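Local coordinates for polyketide synthase associated protein 5 (Mycobacterium tuberculosis, PDB 1Q9J), which probably catalyses the transfer of mycocerosic acyl chains from mycocerosic acid synthase onto phthiocerol and related diols, the last step in making the dimycocerosate esters, at residues S55-S60 with W65-D70; L96-D99 with L105-Q108; F270-P275 with V319-G324; E14-Q19 with G324-T329. One frame throughout, in Å; residues are numbered along the deposited sequence.

Contact 1: S55-S60 with W65-D70; sequences SHLEQS and WNLVAD
Strands 55-59 and 65-69 run antiparallel as a beta hairpin, their axes 4.4 Å apart at the closest, with H56 facing V68 and E58 facing N66 in hydrogen-bonded pairs; V68 N gives a 2.8 Å bond to H56 O. On the face that carries H56, E58, N66 and V68, the imidazole is gripped at both nitrogens. ND1 donates to D70 OD2 at 2.7 Å, almost straight (176°), with the carboxylate turned 27° from the ring. NE2 donates to E58 OE2, two residues on in the same strand, at 2.6 Å, using that oxygen's anti lone pair. With CG set between the backbone N and the carbonyl carbon (chi1 61°), the ring stands beside V68 and reaches both acids. Two carboxylate partners would probably favour a protonated ring. V68, a compact branched residue, packs beside the ring, its CG2 against E58 CD and its CB near H56 NE2. On the other face the indole of W65 takes Q59 CB over its six-membered ring, 4.0 Å from the centroid, and L57 CB lies near W65 CE3. Strand 65-69 is the middle of three, flanked by 6-9 and 55-59, and L57 and W65 rest on A18 of helix 12-19.

Contact 2: L96-D99 with L105-Q108; sequences LRLD and LHLQ
No polar bond joins L98 to H106 or L96 to Q108; the shortest polar pairing here is R97 NH2 with D99 OD1, 2.9 Å apart and wholly within 96-99. It is an attraction of charges alone, because the oxygen lies well out of the guanidinium plane and no N-H points at it. D99 CB sits over one face of that guanidinium, and D99 OD2 is hydrogen-bonded to S101 OG, a link local to the loop.

What crosses between the segments is van der Waals contact. L98 and H106 run alongside one another, antiparallel, and L98 CD2 comes 3.6 Å from H106 CD2, the methyl approaching the imidazole obliquely. Further along, L96 and Q108 reach out from the two backbones to meet, and L96 CD2 stops 3.9 Å from the amide nitrogen Q108 NE2. Q108 gets there because CG is anti to the backbone N (chi1 -176°) and the chain stays extended beyond it. H106 and Q108 suit the side of the strand turned to the loop, being partly polar and long enough to span the space between the backbones, whereas L105 and L107 turn to helix 36-49.

The CA atoms of L98 and H106 are 8.3 Å apart, too far for strand pairing: two nondirectional contacts lay the loop against strand 105-110, and since neither is a hydrogen bond they probably set its orientation only loosely.

Contact 3: F270-P275 with V319-G324; sequences FVLAPP and VIQQSG
V271 and L272 meet helix 319-322 through a single residue, Q321, and all three touch with carbon. V271 CG1 lies 3.5 Å from Q321 CG, the two side chains crossing at about a right angle. L272 CD2 comes to 4.0 Å from the same Q321 CG, but here the leucine passes alongside the glutamine, running the other way. The methylene part of the glutamine is thus bordered by two branched aliphatic groups. A bend at chi2 (90°) carries the amide away from an extended course, and NE2 donates to L315 O of the preceding helix, 300-317. Glutamine therefore serves two ends here: aliphatic toward the loop, polar toward a backbone carbonyl.

The next shell holds both sides in position. V271 also leans on L315, while L272 is backed by V167 and L168 of helix 164-170 and by I173. I320 packs inward on L311 and D314, and S323 N reaches V319 O at 2.8 Å, closing the last turn before the chain leaves the helix. The arrangement is a surface contact between the loop that follows strand 260-267 and the short helix that follows 300-317, within the C-terminal half of this acyltransferase.

Contact 4: E14-Q19 with G324-T329; sequences EEVFAQ and GLHFGT
V16 and F17 make a buried van der Waals contact with H326 and G328, without hydrogen bonds between the segments, joining the two related domains of a fold shared with the CoA-dependent acyltransferases. Helix 12-19 belongs to the N-terminal half, and 324-329 follows the edge of the C-terminal sheet, where L325 and F327 bond through their backbones to A287 and L285. The place matters because F17 also stacks on H124, the probable proton acceptor of the HHxxxD motif.

The two branches of V16 divide the work. CG2 meets the imidazole of H326 at its edge, in the ring plane, 3.6 Å from NE2, while CG1 lies 3.7 Å from G328 O. A beta-branched residue fits because it offers one methyl to each partner. F17 brings the end of its ring up to the loop, with CZ 3.9 Å from G328 CA; glycine suits this point, since it has no side chain to hold the aromatic ring away from the backbone.

With chi1 at 57° the ring of H326 turns its NE2 edge to V16, and T329 CG2 lies over one face, toward the rim. Away from the loop, E14 makes a salt bridge with R8, which ties the start of the helix to strand 6-9. The same threonine that covers the imidazole closes the turn, T329 OG1 donating to H326 O at 3.1 Å.

Contact 4 is the buried one, joining segments 305 residues apart; contacts 1 and 2 are only partly buried, and contact 3 is at the surface. Contacts 1 and 4 touch: W65 CD2 lies 3.7 Å from A18 CB, so the hairpin packs on the same helix that reaches across to 324-329. Contacts 3 and 4 share G324, where helix 319-322 gives way to the loop on which F17, neighbour of the probably catalytic H124, packs. Contact 2 lies closest to contact 1, about 5 Å between nearest atoms without touching. Only contact 1 has hydrogen bonds between its segments, among them a histidine-carboxylate bond; the others rest on van der Waals contact, in 2 and 4 partly of methyls with nitrogen or oxygen.

Contact 1: S55-S60 with W65-D70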
loop_
_atom_site.group_PDB
_atom_site.type_symbol
_atom_site.label_atom_id
_atom_site.label_comp_id
_atom_site.label_asym_id
_atom_site.label_seq_id
_atom_site.Cartn_x
_atom_site.Cartn_y
_atom_site.Cartn_z
ATOM N N SER A 55 -17.859 -9.847 3.267
ATOM C CA SER A 55 -18.874 -8.901 3.669
ATOM C C SER A 55 -18.925 -7.718 2.731
ATOM O O SER A 55 -18.327 -7.739 1.661
ATOM C CB SER A 55 -18.570 -8.396 5.062
ATOM O OG SER A 55 -17.495 -7.472 5.007
ATOM N N HIS A 56 -19.643 -6.685 3.158
ATOM C CA HIS A 56 -19.795 -5.475 2.381
ATOM C C HIS A 56 -20.096 -4.335 3.328
ATOM O O HIS A 56 -20.300 -4.555 4.522
ATOM C CB HIS A 56 -20.931 -5.614 1.377
ATOM C CG HIS A 56 -22.266 -5.855 2.000
ATOM N ND1 HIS A 56 -22.747 -7.121 2.265
ATOM C CD2 HIS A 56 -23.205 -4.991 2.455
ATOM C CE1 HIS A 56 -23.924 -7.025 2.858
ATOM N NE2 HIS A 56 -24.224 -5.743 2.985
ATOM N N LEU A 57 -20.138 -3.120 2.789
ATOM C CA LEU A 57 -20.392 -1.932 3.596
ATOM C C LEU A 57 -21.768 -1.344 3.360
ATOM O O LEU A 57 -22.272 -1.358 2.243
ATOM C CB LEU A 57 -19.358 -0.860 3.284
ATOM C CG LEU A 57 -17.914 -1.148 3.642
ATOM C CD1 LEU A 57 -17.031 -0.323 2.752
ATOM C CD2 LEU A 57 -17.670 -0.870 5.105
ATOM N N GLU A 58 -22.349 -0.809 4.426
ATOM C CA GLU A 58 -23.655 -0.185 4.374
ATOM C C GLU A 58 -23.581 1.076 5.217
ATOM O O GLU A 58 -23.253 1.005 6.392
ATOM C CB GLU A 58 -24.708 -1.135 4.934
ATOM C CG GLU A 58 -25.001 -2.313 4.020
ATOM C CD GLU A 58 -26.115 -3.207 4.553
ATOM O OE1 GLU A 58 -26.941 -2.707 5.354
ATOM O OE2 GLU A 58 -26.169 -4.391 4.153
ATOM N N GLN A 59 -23.862 2.230 4.621
ATOM C CA GLN A 59 -23.799 3.467 5.380
ATOM C C GLN A 59 -24.991 3.584 6.318
ATOM O O GLN A 59 -26.135 3.705 5.878
ATOM C CB GLN A 59 -23.749 4.660 4.438
ATOM C CG GLN A 59 -24.730 4.556 3.298
ATOM C CD GLN A 59 -24.560 5.677 2.299
ATOM O OE1 GLN A 59 -24.616 6.859 2.660
ATOM N NE2 GLN A 59 -24.350 5.317 1.030
ATOM N N SER A 60 -24.708 3.539 7.616
ATOM C CA SER A 60 -25.732 3.627 8.648
ATOM C C SER A 60 -26.417 4.981 8.652
ATOM O O SER A 60 -25.905 5.959 8.096
ATOM C CB SER A 60 -25.116 3.400 10.026
ATOM O OG SER A 60 -24.383 4.544 10.428
ATOM N N TRP A 65 -20.343 3.990 8.710
ATOM C CA TRP A 65 -20.418 2.830 7.842
ATOM C C TRP A 65 -20.420 1.510 8.593
ATOM O O TRP A 65 -19.613 1.291 9.502
ATOM C CB TRP A 65 -19.242 2.818 6.891
ATOM C CG TRP A 65 -19.207 3.962 5.981
ATOM C CD1 TRP A 65 -18.694 5.208 6.231
ATOM C CD2 TRP A 65 -19.615 3.955 4.620
ATOM N NE1 TRP A 65 -18.748 5.973 5.092
ATOM C CE2 TRP A 65 -19.314 5.228 4.085
ATOM C CE3 TRP A 65 -20.212 2.992 3.791
ATOM C CZ2 TRP A 65 -19.579 5.562 2.749
ATOM C CZ3 TRP A 65 -20.477 3.320 2.465
ATOM C CH2 TRP A 65 -20.162 4.598 1.959
ATOM N N ASN A 66 -21.331 0.630 8.191
ATOM C CA ASN A 66 -21.427 -0.688 8.783
ATOM C C ASN A 66 -20.809 -1.734 7.889
ATOM O O ASN A 66 -20.949 -1.705 6.674
ATOM C CB ASN A 66 -22.881 -1.096 9.037
ATOM C CG ASN A 66 -23.439 -0.523 10.317
ATOM O OD1 ASN A 66 -22.730 -0.387 11.309
ATOM N ND2 ASN A 66 -24.727 -0.196 10.307
ATOM N N LEU A 67 -20.109 -2.654 8.517
ATOM C CA LEU A 67 -19.509 -3.759 7.825
ATOM C C LEU A 67 -20.576 -4.823 8.090
ATOM O O LEU A 67 -20.787 -5.225 9.244
ATOM C CB LEU A 67 -18.204 -4.126 8.509
ATOM C CG LEU A 67 -17.395 -5.200 7.817
ATOM C CD1 LEU A 67 -16.732 -4.618 6.574
ATOM C CD2 LEU A 67 -16.373 -5.744 8.773
ATOM N N VAL A 68 -21.284 -5.228 7.037
ATOM C CA VAL A 68 -22.345 -6.222 7.157
ATOM C C VAL A 68 -21.843 -7.542 6.626
ATOM O O VAL A 68 -21.144 -7.582 5.613
ATOM C CB VAL A 68 -23.601 -5.785 6.380
ATOM C CG1 VAL A 68 -24.689 -6.862 6.467
ATOM C CG2 VAL A 68 -24.119 -4.476 6.960
ATOM N N ALA A 69 -22.187 -8.628 7.307
ATOM C CA ALA A 69 -21.709 -9.940 6.880
ATOM C C ALA A 69 -22.507 -10.556 5.741
ATOM O O ALA A 69 -23.710 -10.336 5.596
ATOM C CB ALA A 69 -21.680 -10.892 8.073
ATOM N N ASP A 70 -21.792 -11.320 4.927
ATOM C CA ASP A 70 -22.375 -12.024 3.807
ATOM C C ASP A 70 -22.143 -13.519 4.002
ATOM O O ASP A 70 -21.794 -13.976 5.092
ATOM C CB ASP A 70 -21.738 -11.574 2.488
ATOM C CG ASP A 70 -22.215 -10.201 2.039
ATOM O OD1 ASP A 70 -23.434 -9.954 2.092
ATOM O OD2 ASP A 70 -21.378 -9.375 1.629
#

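Contact 2: L96-D99 with L105-Q108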
loop_
_atom_site.group_PDB
_atom_site.type_symbol
_atom_site.label_atom_id
_atom_site.label_comp_id
_atom_site.label_asym_id
_atom_site.label_seq_id
_atom_site.Cartn_x
_atom_site.Cartn_y
_atom_site.Cartn_z
ATOM N N LEU A 96 -15.764 -5.714 -15.209
ATOM C CA LEU A 96 -15.837 -5.881 -13.748
ATOM C C LEU A 96 -16.266 -4.602 -13.036
ATOM O O LEU A 96 -15.850 -3.497 -13.384
ATOM C CB LEU A 96 -14.510 -6.371 -13.158
ATOM C CG LEU A 96 -14.581 -6.863 -11.703
ATOM C CD1 LEU A 96 -15.713 -7.865 -11.511
ATOM C CD2 LEU A 96 -13.255 -7.496 -11.336
ATOM N N ARG A 97 -17.101 -4.779 -12.023
ATOM C CA ARG A 97 -17.630 -3.667 -11.258
ATOM C C ARG A 97 -17.439 -3.875 -9.761
ATOM O O ARG A 97 -18.131 -4.686 -9.138
ATOM C CB ARG A 97 -19.117 -3.506 -11.573
ATOM C CG ARG A 97 -19.841 -2.501 -10.713
ATOM C CD ARG A 97 -21.220 -3.017 -10.346
ATOM N NE ARG A 97 -21.922 -2.082 -9.470
ATOM C CZ ARG A 97 -23.076 -2.344 -8.863
ATOM N NH1 ARG A 97 -23.665 -3.522 -9.033
ATOM N NH2 ARG A 97 -23.643 -1.428 -8.087
ATOM N N LEU A 98 -16.494 -3.135 -9.192
ATOM C CA LEU A 98 -16.203 -3.219 -7.768
ATOM C C LEU A 98 -17.218 -2.360 -7.049
ATOM O O LEU A 98 -17.423 -1.209 -7.418
ATOM C CB LEU A 98 -14.803 -2.687 -7.474
ATOM C CG LEU A 98 -13.681 -3.333 -8.266
ATOM C CD1 LEU A 98 -12.460 -2.478 -8.129
ATOM C CD2 LEU A 98 -13.426 -4.757 -7.809
ATOM N N ASP A 99 -17.844 -2.912 -6.017
ATOM C CA ASP A 99 -18.843 -2.161 -5.276
ATOM C C ASP A 99 -18.826 -2.494 -3.787
ATOM O O ASP A 99 -19.088 -3.632 -3.406
ATOM C CB ASP A 99 -20.227 -2.461 -5.846
ATOM C CG ASP A 99 -21.316 -1.649 -5.184
ATOM O OD1 ASP A 99 -22.504 -1.887 -5.479
ATOM O OD2 ASP A 99 -20.989 -0.764 -4.373
ATOM N N LEU A 105 -13.980 -8.289 -1.809
ATOM C CA LEU A 105 -12.898 -9.135 -2.266
ATOM C C LEU A 105 -13.285 -9.810 -3.587
ATOM O O LEU A 105 -14.417 -10.290 -3.753
ATOM C CB LEU A 105 -12.594 -10.183 -1.194
ATOM C CG LEU A 105 -11.475 -11.190 -1.464
ATOM C CD1 LEU A 105 -10.141 -10.474 -1.599
ATOM C CD2 LEU A 105 -11.430 -12.197 -0.345
ATOM N N HIS A 106 -12.329 -9.846 -4.515
ATOM C CA HIS A 106 -12.517 -10.439 -5.835
ATOM C C HIS A 106 -11.207 -11.066 -6.313
ATOM O O HIS A 106 -10.162 -10.403 -6.327
ATOM C CB HIS A 106 -12.960 -9.366 -6.844
ATOM C CG HIS A 106 -14.385 -8.918 -6.681
ATOM N ND1 HIS A 106 -15.456 -9.743 -6.934
ATOM C CD2 HIS A 106 -14.907 -7.729 -6.299
ATOM C CE1 HIS A 106 -16.582 -9.083 -6.715
ATOM N NE2 HIS A 106 -16.278 -7.860 -6.329
ATOM N N LEU A 107 -11.252 -12.344 -6.682
ATOM C CA LEU A 107 -10.059 -13.018 -7.197
ATOM C C LEU A 107 -10.279 -13.263 -8.686
ATOM O O LEU A 107 -11.041 -14.143 -9.074
ATOM C CB LEU A 107 -9.805 -14.351 -6.478
ATOM C CG LEU A 107 -8.550 -15.071 -6.999
ATOM C CD1 LEU A 107 -7.375 -14.102 -7.011
ATOM C CD2 LEU A 107 -8.229 -16.289 -6.147
ATOM N N GLN A 108 -9.600 -12.484 -9.520
ATOM C CA GLN A 108 -9.755 -12.600 -10.967
ATOM C C GLN A 108 -8.576 -13.251 -11.695
ATOM O O GLN A 108 -7.484 -12.685 -11.751
ATOM C CB GLN A 108 -10.005 -11.211 -11.549
ATOM C CG GLN A 108 -10.288 -11.204 -13.032
ATOM C CD GLN A 108 -10.207 -9.811 -13.606
ATOM O OE1 GLN A 108 -9.159 -9.165 -13.535
ATOM N NE2 GLN A 108 -11.311 -9.338 -14.184
#

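Contact 3: F270-P275 with V319-G324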
loop_
_atom_site.group_PDB
_atom_site.type_symbol
_atom_site.label_atom_id
_atom_site.label_comp_id
_atom_site.label_asym_id
_atom_site.label_seq_id
_atom_site.Cartn_x
_atom_site.Cartn_y
_atom_site.Cartn_z
ATOM N N PHE A 270 5.399 -3.161 14.466
ATOM C CA PHE A 270 6.686 -3.443 15.094
ATOM C C PHE A 270 7.107 -2.331 16.044
ATOM O O PHE A 270 8.160 -2.405 16.673
ATOM C CB PHE A 270 7.764 -3.615 14.040
ATOM C CG PHE A 270 7.256 -4.158 12.746
ATOM C CD1 PHE A 270 6.640 -3.316 11.822
ATOM C CD2 PHE A 270 7.395 -5.515 12.438
ATOM C CE1 PHE A 270 6.173 -3.819 10.608
ATOM C CE2 PHE A 270 6.930 -6.028 11.224
ATOM C CZ PHE A 270 6.319 -5.184 10.304
ATOM N N VAL A 271 6.270 -1.310 16.139
ATOM C CA VAL A 271 6.522 -0.181 17.001
ATOM C C VAL A 271 5.853 -0.333 18.377
ATOM O O VAL A 271 6.523 -0.407 19.412
ATOM C CB VAL A 271 6.041 1.119 16.302
ATOM C CG1 VAL A 271 5.846 2.232 17.309
ATOM C CG2 VAL A 271 7.072 1.545 15.250
ATOM N N LEU A 272 4.527 -0.396 18.364
ATOM C CA LEU A 272 3.711 -0.509 19.561
ATOM C C LEU A 272 4.040 -1.618 20.541
ATOM O O LEU A 272 4.811 -2.527 20.263
ATOM C CB LEU A 272 2.247 -0.665 19.176
ATOM C CG LEU A 272 1.620 0.416 18.311
ATOM C CD1 LEU A 272 0.156 0.074 18.136
ATOM C CD2 LEU A 272 1.781 1.785 18.953
ATOM N N ALA A 273 3.378 -1.503 21.692
ATOM C CA ALA A 273 3.460 -2.404 22.835
ATOM C C ALA A 273 3.340 -3.838 22.344
ATOM O O ALA A 273 3.797 -4.134 21.236
ATOM C CB ALA A 273 2.358 -2.076 23.818
ATOM N N PRO A 274 2.700 -4.744 23.129
ATOM C CA PRO A 274 2.664 -6.090 22.540
ATOM C C PRO A 274 2.424 -5.936 21.048
ATOM O O PRO A 274 1.449 -5.322 20.607
ATOM C CB PRO A 274 1.519 -6.772 23.277
ATOM C CG PRO A 274 0.641 -5.642 23.657
ATOM C CD PRO A 274 1.609 -4.599 24.111
ATOM N N PRO A 275 3.384 -6.410 20.254
ATOM C CA PRO A 275 3.313 -6.337 18.800
ATOM C C PRO A 275 1.958 -6.801 18.301
ATOM O O PRO A 275 1.250 -7.536 18.988
ATOM C CB PRO A 275 4.469 -7.235 18.348
ATOM C CG PRO A 275 4.742 -8.101 19.539
ATOM C CD PRO A 275 4.571 -7.157 20.676
ATOM N N VAL A 319 5.606 10.450 19.199
ATOM C CA VAL A 319 4.762 11.284 18.352
ATOM C C VAL A 319 3.938 10.427 17.399
ATOM O O VAL A 319 2.715 10.560 17.318
ATOM C CB VAL A 319 5.623 12.311 17.568
ATOM C CG1 VAL A 319 4.832 12.920 16.422
ATOM C CG2 VAL A 319 6.064 13.407 18.521
ATOM N N ILE A 320 4.612 9.536 16.691
ATOM C CA ILE A 320 3.943 8.653 15.764
ATOM C C ILE A 320 2.946 7.732 16.464
ATOM O O ILE A 320 1.819 7.586 16.005
ATOM C CB ILE A 320 4.991 7.873 14.991
ATOM C CG1 ILE A 320 5.792 8.890 14.163
ATOM C CG2 ILE A 320 4.348 6.773 14.148
ATOM C CD1 ILE A 320 6.844 8.308 13.287
ATOM N N GLN A 321 3.336 7.137 17.586
ATOM C CA GLN A 321 2.426 6.247 18.309
ATOM C C GLN A 321 1.171 6.944 18.841
ATOM O O GLN A 321 0.069 6.437 18.667
ATOM C CB GLN A 321 3.144 5.580 19.483
ATOM C CG GLN A 321 4.398 4.836 19.094
ATOM C CD GLN A 321 5.623 5.717 19.138
ATOM O OE1 GLN A 321 5.638 6.808 18.578
ATOM N NE2 GLN A 321 6.665 5.243 19.806
ATOM N N GLN A 322 1.343 8.101 19.473
ATOM C CA GLN A 322 0.232 8.843 20.052
ATOM C C GLN A 322 -0.554 9.745 19.131
ATOM O O GLN A 322 -1.670 10.144 19.464
ATOM C CB GLN A 322 0.741 9.681 21.209
ATOM C CG GLN A 322 1.358 8.846 22.273
ATOM C CD GLN A 322 0.365 8.446 23.328
ATOM O OE1 GLN A 322 0.488 7.381 23.927
ATOM N NE2 GLN A 322 -0.621 9.308 23.579
ATOM N N SER A 323 0.014 10.114 17.991
ATOM C CA SER A 323 -0.724 10.980 17.076
ATOM C C SER A 323 -1.721 10.103 16.336
ATOM O O SER A 323 -1.379 9.031 15.842
ATOM C CB SER A 323 0.226 11.639 16.078
ATOM O OG SER A 323 0.681 10.714 15.112
ATOM N N GLY A 324 -2.960 10.553 16.261
ATOM C CA GLY A 324 -3.949 9.756 15.570
ATOM C C GLY A 324 -3.725 9.678 14.072
ATOM O O GLY A 324 -4.517 9.072 13.358
#

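Contact 4: E14-Q19 with G324-T329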
loop_
_atom_site.group_PDB
_atom_site.type_symbol
_atom_site.label_atom_id
_atom_site.label_comp_id
_atom_site.label_asym_id
_atom_site.label_seq_id
_atom_site.Cartn_x
_atom_site.Cartn_y
_atom_site.Cartn_z
ATOM N N GLU A 14 -10.766 3.959 9.184
ATOM C CA GLU A 14 -11.133 3.113 8.051
ATOM C C GLU A 14 -12.094 3.787 7.069
ATOM O O GLU A 14 -12.070 3.503 5.868
ATOM C CB GLU A 14 -11.734 1.821 8.598
ATOM C CG GLU A 14 -10.855 1.255 9.691
ATOM C CD GLU A 14 -11.362 -0.023 10.320
ATOM O OE1 GLU A 14 -12.474 -0.000 10.904
ATOM O OE2 GLU A 14 -10.625 -1.044 10.221
ATOM N N GLU A 15 -12.920 4.694 7.581
ATOM C CA GLU A 15 -13.887 5.404 6.756
ATOM C C GLU A 15 -13.301 6.097 5.551
ATOM O O GLU A 15 -13.989 6.284 4.561
ATOM C CB GLU A 15 -14.667 6.412 7.596
ATOM C CG GLU A 15 -15.443 5.730 8.697
ATOM C CD GLU A 15 -16.505 6.601 9.319
ATOM O OE1 GLU A 15 -16.163 7.695 9.837
ATOM O OE2 GLU A 15 -17.692 6.180 9.295
ATOM N N VAL A 16 -12.041 6.493 5.612
ATOM C CA VAL A 16 -11.471 7.139 4.444
ATOM C C VAL A 16 -11.693 6.220 3.242
ATOM O O VAL A 16 -12.188 6.655 2.210
ATOM C CB VAL A 16 -9.952 7.390 4.597
ATOM C CG1 VAL A 16 -9.417 8.129 3.372
ATOM C CG2 VAL A 16 -9.694 8.222 5.851
ATOM N N PHE A 17 -11.348 4.943 3.391
ATOM C CA PHE A 17 -11.480 3.990 2.294
ATOM C C PHE A 17 -12.922 3.732 1.854
ATOM O O PHE A 17 -13.163 3.318 0.715
ATOM C CB PHE A 17 -10.785 2.682 2.666
ATOM C CG PHE A 17 -9.456 2.880 3.341
ATOM C CD1 PHE A 17 -9.318 2.666 4.711
ATOM C CD2 PHE A 17 -8.349 3.323 2.616
ATOM C CE1 PHE A 17 -8.100 2.894 5.344
ATOM C CE2 PHE A 17 -7.129 3.553 3.242
ATOM C CZ PHE A 17 -7.001 3.339 4.607
ATOM N N ALA A 18 -13.878 3.950 2.750
ATOM C CA ALA A 18 -15.277 3.775 2.370
ATOM C C ALA A 18 -15.747 5.072 1.684
ATOM O O ALA A 18 -16.433 5.037 0.658
ATOM C CB ALA A 18 -16.139 3.472 3.588
ATOM N N GLN A 19 -15.348 6.212 2.238
ATOM C CA GLN A 19 -15.717 7.499 1.668
ATOM C C GLN A 19 -15.210 7.696 0.228
ATOM O O GLN A 19 -15.776 8.490 -0.514
ATOM C CB GLN A 19 -15.216 8.643 2.562
ATOM C CG GLN A 19 -15.592 10.026 2.031
ATOM C CD GLN A 19 -15.262 11.160 3.000
ATOM O OE1 GLN A 19 -14.144 11.249 3.526
ATOM N NE2 GLN A 19 -16.230 12.052 3.214
ATOM N N GLY A 324 -2.960 10.553 16.261
ATOM C CA GLY A 324 -3.949 9.756 15.570
ATOM C C GLY A 324 -3.725 9.678 14.072
ATOM O O GLY A 324 -4.517 9.072 13.358
ATOM N N LEU A 325 -2.648 10.280 13.587
ATOM C CA LEU A 325 -2.372 10.276 12.161
ATOM C C LEU A 325 -2.157 8.886 11.561
ATOM O O LEU A 325 -1.335 8.107 12.038
ATOM C CB LEU A 325 -1.149 11.152 11.859
ATOM C CG LEU A 325 -1.328 12.346 10.904
ATOM C CD1 LEU A 325 0.043 12.957 10.594
ATOM C CD2 LEU A 325 -1.999 11.889 9.594
ATOM N N HIS A 326 -2.902 8.575 10.505
ATOM C CA HIS A 326 -2.746 7.293 9.819
ATOM C C HIS A 326 -2.397 7.595 8.368
ATOM O O HIS A 326 -2.638 8.698 7.880
ATOM C CB HIS A 326 -4.036 6.458 9.891
ATOM C CG HIS A 326 -5.243 7.147 9.331
ATOM N ND1 HIS A 326 -5.817 8.247 9.933
ATOM C CD2 HIS A 326 -5.980 6.897 8.224
ATOM C CE1 HIS A 326 -6.855 8.645 9.219
ATOM N NE2 HIS A 326 -6.976 7.844 8.176
ATOM N N PHE A 327 -1.846 6.616 7.669
ATOM C CA PHE A 327 -1.475 6.858 6.287
ATOM C C PHE A 327 -2.677 6.901 5.347
ATOM O O PHE A 327 -2.540 7.249 4.178
ATOM C CB PHE A 327 -0.459 5.812 5.822
ATOM C CG PHE A 327 0.290 6.203 4.567
ATOM C CD1 PHE A 327 0.840 7.481 4.424
ATOM C CD2 PHE A 327 0.486 5.278 3.548
ATOM C CE1 PHE A 327 1.580 7.826 3.280
ATOM C CE2 PHE A 327 1.224 5.619 2.406
ATOM C CZ PHE A 327 1.774 6.897 2.275
ATOM N N GLY A 328 -3.858 6.557 5.843
ATOM C CA GLY A 328 -5.017 6.627 4.977
ATOM C C GLY A 328 -5.218 8.058 4.487
ATOM O O GLY A 328 -5.756 8.287 3.399
ATOM N N THR A 329 -4.783 9.026 5.290
ATOM C CA THR A 329 -4.925 10.443 4.949
ATOM C C THR A 329 -4.389 10.773 3.553
ATOM O O THR A 329 -4.737 11.799 2.963
ATOM C CB THR A 329 -4.194 11.352 5.978
ATOM O OG1 THR A 329 -2.776 11.133 5.909
ATOM C CG2 THR A 329 -4.674 11.057 7.389
#